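PDB 1DMH: catechol 1,2-dioxygenase, which catalyses the iron(III)-dependent cleavage of catechol by dioxygen to cis,cis-muconate, the first step of the beta-ketoadipate branch for catechol breakdown. Local coordinates for residues L74-L78 against G79-Y83. Residues are numbered along the deposited sequence; the frame is centred on the assembly and turned at random.
Sequences LSPGL and GFDHY
Ser75 meets the start of the next helix with both side chain and backbone. Its hydroxyl stands anti to the backbone N (chi1 -180°), which carries OG forward to Asp81: OG donates to Asp81 OD1 over 2.7 Å, approaching nearly along the C-O axis of that oxygen. The hydroxyl is also bonded to Tyr55 OH of the second subunit, so one buried oxygen links the carboxylate to the dimer interface. The carbonyl Ser75 O receives a weak bond from Phe80 N (3.3 Å, 133° at the hydrogen) and lies in the plane of the Phe80 ring, at its edge, 3.7 Å from CD2.

Pro76 runs side by side with Asp81, the two pointing the same way. Its CB packs 3.4 Å from Asp81 CG, while the ring also contacts the bound 4-methylcatechol. Because the proline N has no hydrogen, its 3.0 Å approach to Asp81 OD1 is not a hydrogen bond. Pro76 O accepts a hydrogen bond from Gly79 N at 3.0 Å, and a water bridges the same oxygen to His82 N.

At Leu78 the backbone leaves helical geometry; its CB rests 4.0 Å from Phe80 CE2, and Leu38 of the second subunit packs on both side chains. Gly79 follows with phi at +81°, a value that favours glycine, and occupies the N-cap position of helix 80-94.

The 6→1 bond from Phe80 N to Ser75 O and the 5→2 bond from Gly79 N to Pro76 O, with Gly79 as C-prime residue, define a Schellman motif. It ends helix 71-77 and turns the chain into helix 80-94, between the substrate pocket at Pro76 and the phospholipid pocket of the helical zipper at Ser75 and Phe80.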
ATOM      1  N   LEU A  74       9.439  -1.493  -4.150  1.00 10.85           N
ATOM      2  CA  LEU A  74       8.902  -2.858  -4.027  1.00 11.90           C
ATOM      3  C   LEU A  74       8.394  -3.351  -5.403  1.00 11.80           C
ATOM      4  O   LEU A  74       8.546  -4.523  -5.743  1.00 11.16           O
ATOM      5  CB  LEU A  74       7.697  -2.923  -3.064  1.00 11.57           C
ATOM      6  CG  LEU A  74       7.445  -4.176  -2.202  1.00 13.91           C
ATOM      7  CD1 LEU A  74       5.958  -4.356  -2.058  1.00 11.81           C
ATOM      8  CD2 LEU A  74       8.155  -5.374  -2.714  1.00 13.81           C
ATOM      9  N   SER A  75       7.771  -2.455  -6.172  1.00 10.63           N
ATOM     10  CA  SER A  75       7.237  -2.798  -7.482  1.00 10.74           C
ATOM     11  C   SER A  75       8.287  -3.532  -8.324  1.00 10.17           C
ATOM     12  O   SER A  75       8.051  -4.654  -8.763  1.00 10.55           O
ATOM     13  CB  SER A  75       6.760  -1.532  -8.204  1.00 10.77           C
ATOM     14  OG  SER A  75       6.225  -1.823  -9.481  1.00 11.25           O
ATOM     15  N   PRO A  76       9.444  -2.902  -8.590  1.00  9.34           N
ATOM     16  CA  PRO A  76      10.417  -3.653  -9.393  1.00  9.24           C
ATOM     17  C   PRO A  76      10.934  -4.935  -8.715  1.00  8.72           C
ATOM     18  O   PRO A  76      11.254  -5.912  -9.395  1.00  9.00           O
ATOM     19  CB  PRO A  76      11.518  -2.607  -9.669  1.00  9.07           C
ATOM     20  CG  PRO A  76      11.413  -1.686  -8.451  1.00  9.18           C
ATOM     21  CD  PRO A  76       9.913  -1.525  -8.342  1.00  8.40           C
ATOM     22  N   GLY A  77      10.987  -4.934  -7.382  1.00  9.10           N
ATOM     23  CA  GLY A  77      11.469  -6.103  -6.647  1.00 10.18           C
ATOM     24  C   GLY A  77      10.553  -7.306  -6.814  1.00 10.40           C
ATOM     25  O   GLY A  77      11.000  -8.444  -6.783  1.00 12.13           O
ATOM     26  N   LEU A  78       9.264  -7.052  -6.992  1.00 10.57           N
ATOM     27  CA  LEU A  78       8.309  -8.132  -7.177  1.00 10.72           C
ATOM     28  C   LEU A  78       8.080  -8.412  -8.674  1.00 10.30           C
ATOM     29  O   LEU A  78       7.134  -9.093  -9.068  1.00 10.68           O
ATOM     30  CB  LEU A  78       7.004  -7.806  -6.445  1.00 10.97           C
ATOM     31  CG  LEU A  78       7.109  -7.736  -4.902  1.00 11.63           C
ATOM     32  CD1 LEU A  78       5.764  -7.341  -4.294  1.00 11.63           C
ATOM     33  CD2 LEU A  78       7.561  -9.073  -4.343  1.00 12.37           C
ATOM     34  N   GLY A  79       8.968  -7.854  -9.494  1.00 10.85           N
ATOM     35  CA  GLY A  79       8.948  -8.087 -10.936  1.00 10.38           C
ATOM     36  C   GLY A  79       8.006  -7.328 -11.850  1.00  9.72           C
ATOM     37  O   GLY A  79       8.086  -7.508 -13.069  1.00  9.91           O
ATOM     38  N   PHE A  80       7.127  -6.497 -11.291  1.00  8.96           N
ATOM     39  CA  PHE A  80       6.182  -5.752 -12.111  1.00  9.40           C
ATOM     40  C   PHE A  80       6.815  -4.902 -13.193  1.00  9.57           C
ATOM     41  O   PHE A  80       6.399  -4.948 -14.352  1.00  9.36           O
ATOM     42  CB  PHE A  80       5.292  -4.852 -11.267  1.00  9.22           C
ATOM     43  CG  PHE A  80       4.308  -5.588 -10.441  1.00 10.47           C
ATOM     44  CD1 PHE A  80       3.100  -5.997 -10.999  1.00 10.81           C
ATOM     45  CD2 PHE A  80       4.573  -5.861  -9.092  1.00 10.97           C
ATOM     46  CE1 PHE A  80       2.143  -6.671 -10.215  1.00 12.42           C
ATOM     47  CE2 PHE A  80       3.628  -6.539  -8.278  1.00 11.57           C
ATOM     48  CZ  PHE A  80       2.408  -6.946  -8.838  1.00 11.77           C
ATOM     49  N   ASP A  81       7.818  -4.115 -12.824  1.00  9.77           N
ATOM     50  CA  ASP A  81       8.454  -3.241 -13.800  1.00  9.45           C
ATOM     51  C   ASP A  81       8.983  -4.042 -14.995  1.00 10.09           C
ATOM     52  O   ASP A  81       8.786  -3.660 -16.153  1.00 10.27           O
ATOM     53  CB  ASP A  81       9.602  -2.467 -13.135  1.00  9.83           C
ATOM     54  CG  ASP A  81       9.138  -1.625 -11.931  1.00 10.57           C
ATOM     55  OD1 ASP A  81       8.251  -2.085 -11.171  1.00 10.40           O
ATOM     56  OD2 ASP A  81       9.704  -0.516 -11.739  1.00  9.64           O
ATOM     57  N   HIS A  82       9.661  -5.151 -14.713  1.00 10.02           N
ATOM     58  CA  HIS A  82      10.209  -5.979 -15.776  1.00 10.20           C
ATOM     59  C   HIS A  82       9.083  -6.644 -16.553  1.00 10.17           C
ATOM     60  O   HIS A  82       9.178  -6.792 -17.759  1.00  9.75           O
ATOM     61  CB  HIS A  82      11.149  -7.040 -15.201  1.00 10.07           C
ATOM     62  CG  HIS A  82      11.683  -7.972 -16.238  1.00 11.35           C
ATOM     63  ND1 HIS A  82      12.360  -7.524 -17.354  1.00 11.73           N
ATOM     64  CD2 HIS A  82      11.597  -9.319 -16.359  1.00 11.71           C
ATOM     65  CE1 HIS A  82      12.668  -8.558 -18.120  1.00 12.41           C
ATOM     66  NE2 HIS A  82      12.215  -9.660 -17.539  1.00 12.50           N
ATOM     67  N   TYR A  83       8.020  -7.050 -15.857  1.00 10.82           N
ATOM     68  CA  TYR A  83       6.861  -7.683 -16.509  1.00 10.64           C
ATOM     69  C   TYR A  83       6.238  -6.731 -17.538  1.00 10.83           C
ATOM     70  O   TYR A  83       5.881  -7.158 -18.640  1.00 12.01           O
ATOM     71  CB  TYR A  83       5.794  -8.063 -15.468  1.00 10.58           C
ATOM     72  CG  TYR A  83       4.508  -8.664 -16.040  1.00 11.11           C
ATOM     73  CD1 TYR A  83       4.529  -9.786 -16.883  1.00 10.48           C
ATOM     74  CD2 TYR A  83       3.267  -8.161 -15.656  1.00 11.16           C
ATOM     75  CE1 TYR A  83       3.332 -10.395 -17.316  1.00 11.69           C
ATOM     76  CE2 TYR A  83       2.071  -8.752 -16.076  1.00 11.66           C
ATOM     77  CZ  TYR A  83       2.101  -9.869 -16.897  1.00 11.98           C
ATOM     78  OH  TYR A  83       0.906 -10.471 -17.230  1.00 12.60           O
TER
HETATM   79  O   HOH W   1      11.331  -5.522 -12.221  1.00  9.42           O